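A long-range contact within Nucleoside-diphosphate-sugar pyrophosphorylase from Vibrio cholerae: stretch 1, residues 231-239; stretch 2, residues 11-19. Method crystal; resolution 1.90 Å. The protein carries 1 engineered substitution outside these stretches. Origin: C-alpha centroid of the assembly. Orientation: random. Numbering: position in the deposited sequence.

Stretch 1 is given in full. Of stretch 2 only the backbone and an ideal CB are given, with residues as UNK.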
ATOM      1  N   PHE A 231       7.315   5.227  -9.807  1.00 25.05           N
ATOM      2  CA  PHE A 231       6.133   5.896  -9.282  1.00 26.96           C
ATOM      3  C   PHE A 231       5.331   6.478 -10.434  1.00 27.36           C
ATOM      4  O   PHE A 231       5.886   7.086 -11.347  1.00 28.99           O
ATOM      5  CB  PHE A 231       6.540   6.999  -8.310  1.00 27.70           C
ATOM      6  CG  PHE A 231       7.274   6.496  -7.102  1.00 28.81           C
ATOM      7  CD1 PHE A 231       6.616   5.747  -6.133  1.00 29.00           C
ATOM      8  CD2 PHE A 231       8.628   6.762  -6.940  1.00 29.42           C
ATOM      9  CE1 PHE A 231       7.301   5.270  -5.016  1.00 32.73           C
ATOM     10  CE2 PHE A 231       9.321   6.290  -5.831  1.00 26.85           C
ATOM     11  CZ  PHE A 231       8.657   5.544  -4.866  1.00 29.02           C
ATOM     12  N   CYS A 232       4.020   6.284 -10.377  1.00 25.34           N
ATOM     13  CA  CYS A 232       3.128   6.764 -11.420  1.00 28.91           C
ATOM     14  C   CYS A 232       1.850   7.239 -10.728  1.00 33.40           C
ATOM     15  O   CYS A 232       0.749   6.826 -11.087  1.00 36.16           O
ATOM     16  CB  CYS A 232       2.827   5.607 -12.373  1.00 30.64           C
ATOM     17  SG  CYS A 232       2.286   6.096 -14.013  1.00 33.39           S
ATOM     18  N   GLY A 233       2.014   8.110  -9.736  1.00 30.39           N
ATOM     19  CA  GLY A 233       0.877   8.591  -8.969  1.00 33.41           C
ATOM     20  C   GLY A 233       0.347   9.985  -9.252  1.00 30.81           C
ATOM     21  O   GLY A 233      -0.698  10.359  -8.720  1.00 29.10           O
ATOM     22  N   VAL A 234       1.070  10.762 -10.052  1.00 27.71           N
ATOM     23  CA  VAL A 234       0.621  12.102 -10.421  1.00 31.32           C
ATOM     24  C   VAL A 234       0.709  12.186 -11.944  1.00 31.64           C
ATOM     25  O   VAL A 234       1.473  11.447 -12.570  1.00 30.81           O
ATOM     26  CB  VAL A 234       1.479  13.211  -9.754  1.00 35.30           C
ATOM     27  CG1 VAL A 234       1.366  13.104  -8.235  1.00 37.60           C
ATOM     28  CG2 VAL A 234       2.926  13.106 -10.192  1.00 38.73           C
ATOM     29  N   PRO A 235      -0.086  13.070 -12.569  1.00 32.03           N
ATOM     30  CA  PRO A 235      -0.081  13.218 -14.030  1.00 33.29           C
ATOM     31  C   PRO A 235       1.294  13.304 -14.698  1.00 34.00           C
ATOM     32  O   PRO A 235       1.538  12.635 -15.699  1.00 30.09           O
ATOM     33  CB  PRO A 235      -0.909  14.481 -14.249  1.00 34.85           C
ATOM     34  CG  PRO A 235      -1.907  14.407 -13.139  1.00 33.48           C
ATOM     35  CD  PRO A 235      -1.059  13.990 -11.952  1.00 35.43           C
ATOM     36  N   ASP A 236       2.186  14.124 -14.153  1.00 29.25           N
ATOM     37  CA  ASP A 236       3.515  14.277 -14.732  1.00 36.65           C
ATOM     38  C   ASP A 236       4.290  12.958 -14.760  1.00 36.70           C
ATOM     39  O   ASP A 236       5.015  12.681 -15.717  1.00 34.73           O
ATOM     40  CB  ASP A 236       4.298  15.350 -13.974  1.00 45.22           C
ATOM     41  CG  ASP A 236       3.836  16.760 -14.321  1.00 55.31           C
ATOM     42  OD1 ASP A 236       2.818  16.896 -15.033  1.00 57.80           O
ATOM     43  OD2 ASP A 236       4.488  17.731 -13.884  1.00 56.55           O
ATOM     44  N   GLU A 237       4.131  12.144 -13.717  1.00 32.25           N
ATOM     45  CA  GLU A 237       4.812  10.850 -13.663  1.00 35.15           C
ATOM     46  C   GLU A 237       4.228   9.902 -14.706  1.00 37.47           C
ATOM     47  O   GLU A 237       4.947   9.096 -15.295  1.00 37.48           O
ATOM     48  CB  GLU A 237       4.683  10.232 -12.268  1.00 34.30           C
ATOM     49  CG  GLU A 237       5.541  10.908 -11.214  1.00 38.98           C
ATOM     50  CD  GLU A 237       5.209  10.440  -9.815  1.00 42.68           C
ATOM     51  OE1 GLU A 237       4.233   9.678  -9.658  1.00 39.75           O
ATOM     52  OE2 GLU A 237       5.917  10.841  -8.868  1.00 49.39           O
ATOM     53  N   TYR A 238       2.919   9.990 -14.927  1.00 31.84           N
ATOM     54  CA  TYR A 238       2.262   9.148 -15.921  1.00 30.36           C
ATOM     55  C   TYR A 238       2.785   9.533 -17.307  1.00 32.56           C
ATOM     56  O   TYR A 238       3.035   8.672 -18.155  1.00 36.61           O
ATOM     57  CB  TYR A 238       0.737   9.328 -15.844  1.00 28.85           C
ATOM     58  CG  TYR A 238      -0.039   8.670 -16.964  1.00 30.81           C
ATOM     59  CD1 TYR A 238       0.053   7.296 -17.203  1.00 31.68           C
ATOM     60  CD2 TYR A 238      -0.873   9.426 -17.790  1.00 30.95           C
ATOM     61  CE1 TYR A 238      -0.667   6.695 -18.239  1.00 31.77           C
ATOM     62  CE2 TYR A 238      -1.593   8.837 -18.822  1.00 36.25           C
ATOM     63  CZ  TYR A 238      -1.488   7.475 -19.044  1.00 33.75           C
ATOM     64  OH  TYR A 238      -2.207   6.906 -20.069  1.00 32.10           O
ATOM     65  N   THR A 239       2.955  10.833 -17.529  1.00 33.65           N
ATOM     66  CA  THR A 239       3.474  11.327 -18.799  1.00 40.04           C
ATOM     67  C   THR A 239       4.899  10.811 -18.985  1.00 38.80           C
ATOM     68  O   THR A 239       5.259  10.339 -20.064  1.00 36.47           O
ATOM     69  CB  THR A 239       3.481  12.872 -18.832  1.00 42.09           C
ATOM     70  OG1 THR A 239       2.132  13.353 -18.785  1.00 44.43           O
ATOM     71  CG2 THR A 239       4.151  13.385 -20.099  1.00 52.74           C
ATOM     72  N   UNK A  11      -8.304  12.847  -8.356  1.00 38.50           N
ATOM     73  CA  UNK A  11      -8.487  14.286  -8.551  1.00 34.57           C
ATOM     74  C   UNK A  11      -7.451  15.017  -9.400  1.00 27.19           C
ATOM     75  O   UNK A  11      -7.823  15.828 -10.252  1.00 26.95           O
ATOM     76  CB  UNK A  11      -8.524  14.955  -7.176  1.00 34.57           C
ATOM     77  N   UNK A  12      -6.162  14.761  -9.176  1.00 26.81           N
ATOM     78  CA  UNK A  12      -5.131  15.429  -9.973  1.00 31.33           C
ATOM     79  C   UNK A  12      -5.225  15.013 -11.440  1.00 24.99           C
ATOM     80  O   UNK A  12      -4.972  15.816 -12.342  1.00 25.51           O
ATOM     81  CB  UNK A  12      -3.739  15.110  -9.423  1.00 31.33           C
ATOM     82  N   UNK A  13      -5.576  13.754 -11.675  1.00 23.34           N
ATOM     83  CA  UNK A  13      -5.713  13.261 -13.039  1.00 25.48           C
ATOM     84  C   UNK A  13      -6.970  13.849 -13.675  1.00 25.13           C
ATOM     85  O   UNK A  13      -6.979  14.146 -14.868  1.00 29.10           O
ATOM     86  CB  UNK A  13      -5.761  11.732 -13.062  1.00 25.48           C
ATOM     87  N   UNK A  14      -8.026  14.029 -12.883  1.00 30.42           N
ATOM     88  CA  UNK A  14      -9.250  14.636 -13.406  1.00 28.96           C
ATOM     89  C   UNK A  14      -8.918  16.049 -13.885  1.00 29.56           C
ATOM     90  O   UNK A  14      -9.258  16.438 -15.005  1.00 29.15           O
ATOM     91  CB  UNK A  14     -10.355  14.659 -12.348  1.00 28.96           C
ATOM     92  N   UNK A  15      -8.239  16.816 -13.038  1.00 27.69           N
ATOM     93  CA  UNK A  15      -7.864  18.174 -13.403  1.00 29.20           C
ATOM     94  C   UNK A  15      -6.941  18.177 -14.621  1.00 29.89           C
ATOM     95  O   UNK A  15      -6.994  19.091 -15.445  1.00 31.53           O
ATOM     96  CB  UNK A  15      -7.187  18.874 -12.223  1.00 29.20           C
ATOM     97  N   UNK A  16      -6.101  17.152 -14.745  1.00 30.00           N
ATOM     98  CA  UNK A  16      -5.178  17.070 -15.873  1.00 29.43           C
ATOM     99  C   UNK A  16      -5.908  16.747 -17.176  1.00 35.91           C
ATOM    100  O   UNK A  16      -5.317  16.799 -18.255  1.00 36.68           O
ATOM    101  CB  UNK A  16      -4.105  16.014 -15.600  1.00 29.43           C
ATOM    102  N   UNK A  17      -7.186  16.396 -17.077  1.00 32.35           N
ATOM    103  CA  UNK A  17      -7.956  16.118 -18.276  1.00 37.20           C
ATOM    104  C   UNK A  17      -8.383  14.688 -18.543  1.00 35.09           C
ATOM    105  O   UNK A  17      -8.966  14.403 -19.589  1.00 37.22           O
ATOM    106  CB  UNK A  17      -7.142  16.593 -19.481  1.00 37.20           C
ATOM    107  N   UNK A  18      -8.102  13.781 -17.617  1.00 30.98           N
ATOM    108  CA  UNK A  18      -8.490  12.391 -17.798  1.00 31.66           C
ATOM    109  C   UNK A  18      -9.865  12.197 -17.183  1.00 37.72           C
ATOM    110  O   UNK A  18     -10.152  12.729 -16.113  1.00 41.24           O
ATOM    111  CB  UNK A  18      -7.467  11.439 -17.175  1.00 31.66           C
ATOM    112  N   UNK A  19     -10.722  11.445 -17.863  1.00 33.81           N
ATOM    113  CA  UNK A  19     -12.068  11.210 -17.363  1.00 29.70           C
ATOM    114  C   UNK A  19     -12.211   9.833 -16.713  1.00 32.91           C
ATOM    115  O   UNK A  19     -13.203   9.560 -16.039  1.00 43.81           O
ATOM    116  CB  UNK A  19     -13.078  11.354 -18.503  1.00 29.70           C
TER

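Position 11 opens the helix of stretch 2, and its ideal CB has nothing of stretch 1 within 5.5 Å. The contact therefore sets no demand, and any helix-tolerant residue would serve; the deposited one is Ser-11, whose side chain stays out of reach of the other stretch.

At position 12 CA-to-CB points toward stretch 1, and the ideal CB lies 3.9 Å from Pro-235 CD and 5.4 Å from Val-234 CA. The surface on offer is apolar, the proline ring and the valine methyls, with no charge close by. A medium aliphatic chain would suit, as would a long one with an apolar stem. The residue is Arg-12. Its CB packs against Pro-235 CD at 3.8 Å, and the chain then runs past the valine, bringing CZ to 3.8 Å from Val-234 CG1, which lies over one face of the guanidinium. No hydrogen bond crosses between the stretches, so this planar group contributes by packing.

Position 13 has the nearest backbone register to Pro-235, with CA atoms 5.7 Å apart. CA-to-CB points sideways, and the ideal CB is still 4.7 Å from Pro-235 CG. Beyond it lies a space bordered by the carbonyl of Gly-233, the start of the helix at Pro-235 and CB of Tyr-238. Leucine or methionine could enter it, but a flat ring could use the proline and the surrounding edges together. Phe-13, with chi1 at -79° (m), does so. Pro-235 CG sits 4.0 Å from the ring centroid and 6° off its normal, a CH-pi contact over the face. Around the ring's edge, Gly-233 O approaches CE2 at 3.4 Å and Tyr-238 CB approaches CE1 at 3.7 Å.

Position 14 points away, and position 15 points sideways; neither ideal CB has stretch 1 within 5.5 Å, so polar or apolar chains are equally possible. They are Phe-14 and Lys-15, and the end of the lysine leads away.

At position 16 CA-to-CB again points toward stretch 1, but the ideal CB is already 3.7 Å from Pro-235 CG. A small residue fills this gap without reaching further, although serine or a chain directed past the proline is conceivable. Ala-16 makes this apolar contact and nothing more.

Position 17 is decided by its own backbone: phi is 111°, and a CB would jam against the preceding carbonyl O. Gly-17 fits, in a Schellman motif marked by Gly-17 N to Phe-14 O (2.9 Å) and N of position 18 to Phe-13 O (3.0 Å).

From position 18 CA-to-CB points toward stretch 1, yet no atom there lies within 5.5 Å of the ideal CB. Only a long side chain would span the gap to the Tyr-238 ring; an aromatic or an extended chain would suit. Tyr-18 presents its face to the edge of Tyr-238, with centroids 5.5 Å apart and planes at 80°, while its OH lies 3.5 Å from Tyr-238 CD2.

Position 19 is beyond reach and unconstrained here; it holds Thr-19.

Stretch 2 (11-19) SRFFKAGYT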
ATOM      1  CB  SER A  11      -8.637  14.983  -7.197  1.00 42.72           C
ATOM      2  OG  SER A  11      -9.899  14.675  -6.627  1.00 48.38           O
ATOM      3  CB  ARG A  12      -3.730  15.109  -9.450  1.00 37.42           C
ATOM      4  CG  ARG A  12      -3.230  16.023  -8.342  1.00 51.51           C
ATOM      5  CD  ARG A  12      -1.823  16.505  -8.667  1.00 59.93           C
ATOM      6  NE  ARG A  12      -0.926  16.434  -7.520  1.00 67.50           N
ATOM      7  CZ  ARG A  12       0.370  16.733  -7.566  1.00 73.77           C
ATOM      8  NH1 ARG A  12       0.923  17.127  -8.706  1.00 75.00           N
ATOM      9  NH2 ARG A  12       1.115  16.633  -6.474  1.00 76.26           N
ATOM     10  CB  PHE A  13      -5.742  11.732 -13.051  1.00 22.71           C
ATOM     11  CG  PHE A  13      -4.374  11.108 -12.927  1.00 29.98           C
ATOM     12  CD1 PHE A  13      -3.661  10.718 -14.060  1.00 29.74           C
ATOM     13  CD2 PHE A  13      -3.781  10.950 -11.679  1.00 33.46           C
ATOM     14  CE1 PHE A  13      -2.380  10.178 -13.952  1.00 27.84           C
ATOM     15  CE2 PHE A  13      -2.496  10.413 -11.561  1.00 35.73           C
ATOM     16  CZ  PHE A  13      -1.797  10.027 -12.700  1.00 29.36           C
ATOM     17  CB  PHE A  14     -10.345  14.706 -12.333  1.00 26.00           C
ATOM     18  CG  PHE A  14     -10.921  13.371 -11.959  1.00 24.88           C
ATOM     19  CD1 PHE A  14     -10.958  12.331 -12.884  1.00 27.63           C
ATOM     20  CD2 PHE A  14     -11.455  13.159 -10.692  1.00 29.83           C
ATOM     21  CE1 PHE A  14     -11.515  11.106 -12.559  1.00 27.40           C
ATOM     22  CE2 PHE A  14     -12.019  11.927 -10.356  1.00 34.74           C
ATOM     23  CZ  PHE A  14     -12.048  10.899 -11.293  1.00 32.30           C
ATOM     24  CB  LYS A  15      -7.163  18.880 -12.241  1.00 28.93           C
ATOM     25  CG  LYS A  15      -6.758  20.311 -12.571  1.00 30.63           C
ATOM     26  CD  LYS A  15      -5.441  20.663 -11.923  1.00 51.55           C
ATOM     27  CE  LYS A  15      -5.602  21.639 -10.782  1.00 44.89           C
ATOM     28  NZ  LYS A  15      -5.627  23.050 -11.253  1.00 37.32           N
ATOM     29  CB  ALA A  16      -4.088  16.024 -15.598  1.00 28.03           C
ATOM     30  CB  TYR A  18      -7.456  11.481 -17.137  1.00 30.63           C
ATOM     31  CG  TYR A  18      -6.065  11.675 -17.694  1.00 32.89           C
ATOM     32  CD1 TYR A  18      -5.689  11.089 -18.903  1.00 33.73           C
ATOM     33  CD2 TYR A  18      -5.132  12.472 -17.034  1.00 34.05           C
ATOM     34  CE1 TYR A  18      -4.422  11.293 -19.439  1.00 36.87           C
ATOM     35  CE2 TYR A  18      -3.860  12.685 -17.564  1.00 35.72           C
ATOM     36  CZ  TYR A  18      -3.515  12.090 -18.768  1.00 37.91           C
ATOM     37  OH  TYR A  18      -2.263  12.293 -19.306  1.00 34.91           O
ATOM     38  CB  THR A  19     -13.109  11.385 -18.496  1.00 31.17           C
ATOM     39  OG1 THR A  19     -12.760  10.548 -19.605  1.00 32.47           O
ATOM     40  CG2 THR A  19     -13.128  12.842 -18.965  1.00 35.02           C
TER
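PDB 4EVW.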